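Local coordinates for putative fructose-bisphosphate aldolase (Coccidioides immitis, PDB 3PM6), which is a putative class II fructose-bisphosphate aldolase, a zinc-binding member of the TIM-barrel superfamily with a closed barrel of eight parallel strands, at residues R153-E158 / A191-G197; E148-G152 / E176-F180. All coordinates share one frame. Numbering follows the deposited sequence.

Overall arrangement
Contact 2 lies within the fifth beta/alpha unit of the barrel, packing helix 174-181 on the end of strand 146-149 and the turn after it; contact 1 pairs the loops that follow the fifth and sixth strands. Their segments adjoin: the chain leaves strand 146-149, turns at P151 and enters contact 1 at R153, while 176-180 and 191-197 flank strand 187-188. The two centres are 15 Å apart. Contact 1 sits at the zinc site, where H196 binds the metal with H91 and H227. E150, its side chain about 6 Å from the zinc, joins the contacts by accepting a hydrogen bond from the backbone N of I154; E148 hydrogen-bonds H227 and so connects contact 2 to the site.

Contact 1 of 2, residues R153-E158 / A191-G197; sequences RIEGGE and AFGNVHG. With ZN (zinc ion), chain S.
Two irregular, largely extended loops run side by side in the same direction, with the CA atoms of I154 and A191 5.4 Å apart, E155 and V195 5.4 Å, G156 and H196 4.7 Å, and E158 and G197 5.9 Å. The register jumps from A191 to V195 because F192 (phi/psi -143/30) and G193 (115/-17) swing away, a detour held by a hydrogen bond from F192 N to N194 OD1 (3.0 Å). Two direct hydrogen bonds join the loops: H196 N to E155 O (3.0 Å), and G197 N to E158 OE2 (3.1 Å), a glutamate (chi1 m, chi2 t) being long enough to reach across; its OE1 is held by N251. One water takes a hydrogen bond from H196 ND1 (2.6 Å) and donates to I154 O (2.9 Å) and G156 O (2.7 Å); another links E155 N to N194 O, 2.8 Å from each. The apolar contacts centre on I154: its CG2 lies over the face of the H196 ring, 4.0 Å from the centroid in a CH-pi contact, and its CG1 meets A191 CB at 3.9 Å. G156, at phi/psi 107/170, must be glycine, since a CB would clash with H196 O. H196 (chi1 m) binds zinc through NE2 at 2.2 Å. Loop 191-197 thus supplies the zinc ligand, and loop 153-158 packs on its ring and, through water, ND1, at the C-terminal mouth of the TIM barrel.

Contact 2 of 2, residues E148-G152 / E176-F180; sequences EAEPG and ESEEF
This is a buried, mainly apolar packing of helix 174-181 against the end of strand 146-149 and the turn that follows it, without a hydrogen bond between the two segments. Closest in backbone are P151 and S177, with CA atoms 5.7 Å apart. F180 (chi1 -86°) lays its flat ring on the turn: P151 CA sits over the face, 4.0 Å from the centroid in a CH-pi contact, P151 CB reaches F180 CD2 at 3.6 Å, and A149 CB, small enough to leave room, lies 4.1 Å from F180 CD1. The pieces belong to the beta-alpha-beta unit of strand 146-149, helix 174-181 and strand 187-188, one right-handed step of the TIM barrel. P151 centres an inverse gamma turn (phi/psi -83/61), closed by a weak hydrogen bond from G152 N to E150 O (2.8 Å), and proline's fixed phi suits it. The extended E176 side chain (chi1 and chi2 t) runs alongside, with CG 3.9 Å from P151 CB.

Contact 1 of 2, residues R153-E158 / A191-G197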
ATOM      1  N   ARG A 153     -31.447  -5.763  -4.045  1.00 15.35           N
ATOM      2  CA  ARG A 153     -30.706  -4.612  -4.570  1.00 14.41           C
ATOM      3  C   ARG A 153     -30.736  -3.433  -3.595  1.00 14.36           C
ATOM      4  O   ARG A 153     -31.753  -2.740  -3.471  1.00 13.36           O
ATOM      5  CB  ARG A 153     -31.249  -4.158  -5.925  1.00 13.68           C
ATOM      6  CG  ARG A 153     -30.290  -3.191  -6.648  1.00 12.63           C
ATOM      7  CD  ARG A 153     -30.908  -2.743  -7.972  1.00 15.66           C
ATOM      8  NE  ARG A 153     -31.068  -3.920  -8.828  1.00 16.57           N
ATOM      9  CZ  ARG A 153     -32.128  -4.167  -9.593  1.00 18.85           C
ATOM     10  NH1 ARG A 153     -33.166  -3.317  -9.626  1.00 17.09           N
ATOM     11  NH2 ARG A 153     -32.141  -5.271 -10.338  1.00 18.14           N
ATOM     12  N   ILE A 154     -29.608  -3.246  -2.909  1.00 14.18           N
ATOM     13  CA  ILE A 154     -29.323  -2.059  -2.140  1.00 14.13           C
ATOM     14  C   ILE A 154     -29.096  -0.902  -3.107  1.00 14.88           C
ATOM     15  O   ILE A 154     -28.372  -1.027  -4.120  1.00 15.45           O
ATOM     16  CB  ILE A 154     -28.102  -2.298  -1.166  1.00 14.08           C
ATOM     17  CG1 ILE A 154     -28.421  -3.452  -0.203  1.00 13.39           C
ATOM     18  CG2 ILE A 154     -27.814  -1.038  -0.347  1.00 13.77           C
ATOM     19  CD1 ILE A 154     -27.201  -4.038   0.530  1.00 13.50           C
ATOM     20  N   GLU A 155     -29.735   0.227  -2.824  1.00 15.05           N
ATOM     21  CA  GLU A 155     -29.588   1.402  -3.665  1.00 15.53           C
ATOM     22  C   GLU A 155     -28.412   2.258  -3.245  1.00 15.47           C
ATOM     23  O   GLU A 155     -27.961   2.209  -2.107  1.00 14.05           O
ATOM     24  CB  GLU A 155     -30.869   2.236  -3.617  1.00 16.17           C
ATOM     25  CG  GLU A 155     -32.058   1.521  -4.260  1.00 17.44           C
ATOM     26  CD  GLU A 155     -33.306   2.388  -4.301  1.00 21.26           C
ATOM     27  OE1 GLU A 155     -34.126   2.274  -3.367  1.00 21.76           O
ATOM     28  OE2 GLU A 155     -33.458   3.178  -5.265  1.00 20.20           O
ATOM     29  N   GLY A 156     -27.928   3.074  -4.161  1.00 16.50           N
ATOM     30  CA  GLY A 156     -26.903   4.073  -3.808  1.00 17.29           C
ATOM     31  C   GLY A 156     -25.527   3.703  -4.352  1.00 18.16           C
ATOM     32  O   GLY A 156     -25.312   2.608  -4.874  1.00 15.67           O
ATOM     33  N   GLY A 157     -24.614   4.660  -4.245  1.00 19.56           N
ATOM     34  CA  GLY A 157     -23.254   4.465  -4.712  1.00 21.97           C
ATOM     35  C   GLY A 157     -22.304   4.979  -3.647  1.00 22.96           C
ATOM     36  O   GLY A 157     -22.714   5.709  -2.725  1.00 22.45           O
ATOM     37  N   GLU A 158     -21.044   4.588  -3.787  1.00 23.01           N
ATOM     38  CA  GLU A 158     -19.929   5.144  -2.992  1.00 23.71           C
ATOM     39  C   GLU A 158     -18.722   5.261  -3.936  1.00 22.88           C
ATOM     40  O   GLU A 158     -18.786   4.794  -5.066  1.00 22.81           O
ATOM     41  CB  GLU A 158     -19.654   4.263  -1.736  1.00 23.45           C
ATOM     42  CG  GLU A 158     -20.924   4.158  -0.814  1.00 27.27           C
ATOM     43  CD  GLU A 158     -20.748   3.321   0.450  1.00 29.84           C
ATOM     44  OE1 GLU A 158     -19.686   2.712   0.568  1.00 33.36           O
ATOM     45  OE2 GLU A 158     -21.670   3.269   1.324  1.00 31.47           O
ATOM     46  N   ALA A 191     -30.891  -6.791   1.572  1.00 16.55           N
ATOM     47  CA  ALA A 191     -31.496  -5.463   1.416  1.00 16.19           C
ATOM     48  C   ALA A 191     -32.737  -5.383   2.322  1.00 16.38           C
ATOM     49  O   ALA A 191     -33.716  -6.088   2.111  1.00 17.49           O
ATOM     50  CB  ALA A 191     -31.877  -5.220  -0.048  1.00 14.85           C
ATOM     51  N   PHE A 192     -32.701  -4.543   3.347  1.00 16.78           N
ATOM     52  CA  PHE A 192     -33.825  -4.503   4.268  1.00 17.28           C
ATOM     53  C   PHE A 192     -34.088  -3.087   4.741  1.00 17.89           C
ATOM     54  O   PHE A 192     -34.569  -2.897   5.843  1.00 18.82           O
ATOM     55  CB  PHE A 192     -33.634  -5.502   5.430  1.00 17.23           C
ATOM     56  CG  PHE A 192     -32.492  -5.166   6.359  1.00 17.93           C
ATOM     57  CD1 PHE A 192     -31.169  -5.399   5.968  1.00 16.10           C
ATOM     58  CD2 PHE A 192     -32.745  -4.642   7.642  1.00 17.53           C
ATOM     59  CE1 PHE A 192     -30.107  -5.093   6.814  1.00 15.67           C
ATOM     60  CE2 PHE A 192     -31.678  -4.341   8.531  1.00 19.21           C
ATOM     61  CZ  PHE A 192     -30.363  -4.553   8.118  1.00 18.53           C
ATOM     62  N   GLY A 193     -33.777  -2.104   3.888  1.00 18.09           N
ATOM     63  CA  GLY A 193     -33.954  -0.674   4.197  1.00 18.12           C
ATOM     64  C   GLY A 193     -32.634   0.089   4.267  1.00 18.09           C
ATOM     65  O   GLY A 193     -32.604   1.329   4.200  1.00 17.49           O
ATOM     66  N   ASN A 194     -31.535  -0.646   4.403  1.00 17.15           N
ATOM     67  CA  ASN A 194     -30.213  -0.044   4.313  1.00 17.80           C
ATOM     68  C   ASN A 194     -29.924   0.494   2.890  1.00 18.06           C
ATOM     69  O   ASN A 194     -30.564   0.080   1.911  1.00 17.65           O
ATOM     70  CB  ASN A 194     -29.118  -0.993   4.801  1.00 16.97           C
ATOM     71  CG  ASN A 194     -29.181  -2.359   4.152  1.00 17.36           C
ATOM     72  OD1 ASN A 194     -30.236  -2.806   3.690  1.00 18.17           O
ATOM     73  ND2 ASN A 194     -28.050  -3.048   4.140  1.00 16.30           N
ATOM     74  N   VAL A 195     -29.002   1.452   2.817  1.00 17.95           N
ATOM     75  CA  VAL A 195     -28.716   2.227   1.603  1.00 19.04           C
ATOM     76  C   VAL A 195     -27.216   2.500   1.645  1.00 19.39           C
ATOM     77  O   VAL A 195     -26.624   2.770   2.725  1.00 20.17           O
ATOM     78  CB  VAL A 195     -29.515   3.593   1.602  1.00 19.67           C
ATOM     79  CG1 VAL A 195     -28.903   4.597   0.706  1.00 22.06           C
ATOM     80  CG2 VAL A 195     -30.935   3.421   1.184  1.00 20.47           C
ATOM     81  N   HIS A 196     -26.567   2.382   0.495  1.00 18.88           N
ATOM     82  CA  HIS A 196     -25.200   2.884   0.356  1.00 17.53           C
ATOM     83  C   HIS A 196     -25.222   4.401   0.260  1.00 17.45           C
ATOM     84  O   HIS A 196     -26.103   4.964  -0.381  1.00 17.11           O
ATOM     85  CB  HIS A 196     -24.537   2.300  -0.897  1.00 16.78           C
ATOM     86  CG  HIS A 196     -24.169   0.860  -0.768  1.00 15.71           C
ATOM     87  ND1 HIS A 196     -24.572  -0.097  -1.678  1.00 14.88           N
ATOM     88  CD2 HIS A 196     -23.442   0.207   0.171  1.00 12.89           C
ATOM     89  CE1 HIS A 196     -24.082  -1.270  -1.319  1.00 12.92           C
ATOM     90  NE2 HIS A 196     -23.402  -1.116  -0.199  1.00 13.81           N
ATOM     91  N   GLY A 197     -24.220   5.050   0.853  1.00 17.90           N
ATOM     92  CA  GLY A 197     -24.133   6.519   0.874  1.00 18.39           C
ATOM     93  C   GLY A 197     -25.087   7.213   1.842  1.00 18.33           C
ATOM     94  O   GLY A 197     -25.549   6.632   2.805  1.00 19.15           O
TER
HETATM   95 ZN    ZN S 319     -21.733  -2.292   0.613  1.00 20.80          ZN
HETATM   96  O   HOH W   1     -25.794   0.176  -3.915  1.00 15.96           O
HETATM   97  O   HOH W   2     -31.496   0.507  -0.644  1.00  9.56           O
HETATM   98  O   HOH W   3     -25.923   7.267  -2.904  1.00 28.14           O

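Contact 2 of 2, residues E148-G152 / E176-F180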
ATOM      1  N   GLU A 148     -19.741 -14.015  -0.924  1.00 15.38           N
ATOM      2  CA  GLU A 148     -20.883 -13.292  -0.363  1.00 15.65           C
ATOM      3  C   GLU A 148     -21.671 -12.891  -1.575  1.00 16.05           C
ATOM      4  O   GLU A 148     -21.077 -12.556  -2.589  1.00 16.70           O
ATOM      5  CB  GLU A 148     -20.390 -12.053   0.381  1.00 14.52           C
ATOM      6  CG  GLU A 148     -21.461 -11.083   0.868  1.00 15.25           C
ATOM      7  CD  GLU A 148     -20.857  -9.875   1.584  1.00 15.12           C
ATOM      8  OE1 GLU A 148     -19.870 -10.043   2.349  1.00 14.67           O
ATOM      9  OE2 GLU A 148     -21.359  -8.748   1.372  1.00 13.54           O
ATOM     10  N   ALA A 149     -22.995 -12.908  -1.464  1.00 15.99           N
ATOM     11  CA  ALA A 149     -23.871 -12.476  -2.523  1.00 16.03           C
ATOM     12  C   ALA A 149     -24.983 -11.618  -1.960  1.00 15.68           C
ATOM     13  O   ALA A 149     -25.197 -11.580  -0.742  1.00 15.77           O
ATOM     14  CB  ALA A 149     -24.437 -13.679  -3.264  1.00 15.94           C
ATOM     15  N   GLU A 150     -25.640 -10.885  -2.851  1.00 16.12           N
ATOM     16  CA  GLU A 150     -26.715  -9.959  -2.465  1.00 16.20           C
ATOM     17  C   GLU A 150     -28.073 -10.373  -3.032  1.00 16.71           C
ATOM     18  O   GLU A 150     -28.388 -10.109  -4.211  1.00 16.75           O
ATOM     19  CB  GLU A 150     -26.386  -8.549  -2.936  1.00 15.68           C
ATOM     20  CG  GLU A 150     -27.382  -7.486  -2.489  1.00 15.64           C
ATOM     21  CD  GLU A 150     -26.857  -6.070  -2.780  1.00 16.59           C
ATOM     22  OE1 GLU A 150     -25.689  -5.782  -2.480  1.00 15.79           O
ATOM     23  OE2 GLU A 150     -27.623  -5.244  -3.279  1.00 14.92           O
ATOM     24  N   PRO A 151     -28.917 -10.978  -2.192  1.00 17.73           N
ATOM     25  CA  PRO A 151     -30.226 -11.451  -2.677  1.00 17.91           C
ATOM     26  C   PRO A 151     -31.210 -10.301  -2.685  1.00 17.76           C
ATOM     27  O   PRO A 151     -32.240 -10.353  -2.003  1.00 18.13           O
ATOM     28  CB  PRO A 151     -30.631 -12.480  -1.624  1.00 17.84           C
ATOM     29  CG  PRO A 151     -29.932 -12.060  -0.386  1.00 17.44           C
ATOM     30  CD  PRO A 151     -28.746 -11.209  -0.753  1.00 17.54           C
ATOM     31  N   GLY A 152     -30.903  -9.268  -3.457  1.00 17.55           N
ATOM     32  CA  GLY A 152     -31.800  -8.104  -3.539  1.00 17.35           C
ATOM     33  C   GLY A 152     -31.022  -7.012  -4.213  1.00 16.71           C
ATOM     34  O   GLY A 152     -30.050  -7.318  -4.898  1.00 17.25           O
ATOM     35  N   GLU A 176     -36.166 -15.366  -1.675  1.00 27.29           N
ATOM     36  CA  GLU A 176     -35.011 -15.059  -2.548  1.00 26.83           C
ATOM     37  C   GLU A 176     -33.723 -15.471  -1.813  1.00 26.55           C
ATOM     38  O   GLU A 176     -32.814 -16.019  -2.430  1.00 26.53           O
ATOM     39  CB  GLU A 176     -34.984 -13.602  -3.080  1.00 26.82           C
ATOM     40  CG  GLU A 176     -33.704 -13.217  -3.934  1.00 25.69           C
ATOM     41  CD  GLU A 176     -33.781 -11.860  -4.645  1.00 25.34           C
ATOM     42  OE1 GLU A 176     -34.776 -11.131  -4.464  1.00 27.25           O
ATOM     43  OE2 GLU A 176     -32.846 -11.516  -5.413  1.00 23.93           O
ATOM     44  N   SER A 177     -33.692 -15.291  -0.490  1.00 27.06           N
ATOM     45  CA  SER A 177     -32.545 -15.723   0.333  1.00 26.80           C
ATOM     46  C   SER A 177     -32.266 -17.215   0.199  1.00 27.40           C
ATOM     47  O   SER A 177     -31.123 -17.618  -0.071  1.00 26.45           O
ATOM     48  CB  SER A 177     -32.766 -15.375   1.796  1.00 27.18           C
ATOM     49  OG  SER A 177     -32.856 -13.977   1.978  1.00 28.59           O
ATOM     50  N   GLU A 178     -33.314 -18.020   0.393  1.00 28.39           N
ATOM     51  CA  GLU A 178     -33.291 -19.474   0.147  1.00 29.51           C
ATOM     52  C   GLU A 178     -32.791 -19.813  -1.249  1.00 28.26           C
ATOM     53  O   GLU A 178     -31.921 -20.666  -1.383  1.00 28.10           O
ATOM     54  CB  GLU A 178     -34.697 -20.082   0.346  1.00 30.71           C
ATOM     55  CG  GLU A 178     -35.056 -20.413   1.805  1.00 36.52           C
ATOM     56  CD  GLU A 178     -36.566 -20.494   2.050  1.00 43.42           C
ATOM     57  OE1 GLU A 178     -37.304 -20.818   1.078  1.00 45.32           O
ATOM     58  OE2 GLU A 178     -37.015 -20.219   3.203  1.00 43.47           O
ATOM     59  N   GLU A 179     -33.332 -19.153  -2.278  1.00 27.22           N
ATOM     60  CA  GLU A 179     -32.821 -19.345  -3.649  1.00 28.32           C
ATOM     61  C   GLU A 179     -31.304 -19.119  -3.698  1.00 26.83           C
ATOM     62  O   GLU A 179     -30.589 -19.894  -4.328  1.00 27.63           O
ATOM     63  CB  GLU A 179     -33.539 -18.465  -4.719  1.00 28.29           C
ATOM     64  CG  GLU A 179     -35.110 -18.430  -4.623  1.00 33.35           C
ATOM     65  CD  GLU A 179     -35.820 -17.549  -5.711  1.00 36.76           C
ATOM     66  OE1 GLU A 179     -36.684 -16.657  -5.390  1.00 35.49           O
ATOM     67  OE2 GLU A 179     -35.526 -17.799  -6.901  1.00 39.57           O
ATOM     68  N   PHE A 180     -30.804 -18.083  -3.024  1.00 25.35           N
ATOM     69  CA  PHE A 180     -29.361 -17.791  -3.075  1.00 24.30           C
ATOM     70  C   PHE A 180     -28.498 -18.788  -2.286  1.00 24.82           C
ATOM     71  O   PHE A 180     -27.370 -19.105  -2.703  1.00 24.37           O
ATOM     72  CB  PHE A 180     -29.049 -16.341  -2.722  1.00 22.32           C
ATOM     73  CG  PHE A 180     -29.151 -15.417  -3.889  1.00 22.99           C
ATOM     74  CD1 PHE A 180     -28.028 -15.112  -4.635  1.00 21.08           C
ATOM     75  CD2 PHE A 180     -30.374 -14.863  -4.258  1.00 20.65           C
ATOM     76  CE1 PHE A 180     -28.124 -14.287  -5.722  1.00 21.59           C
ATOM     77  CE2 PHE A 180     -30.471 -14.029  -5.349  1.00 22.18           C
ATOM     78  CZ  PHE A 180     -29.354 -13.732  -6.078  1.00 21.55           C
TER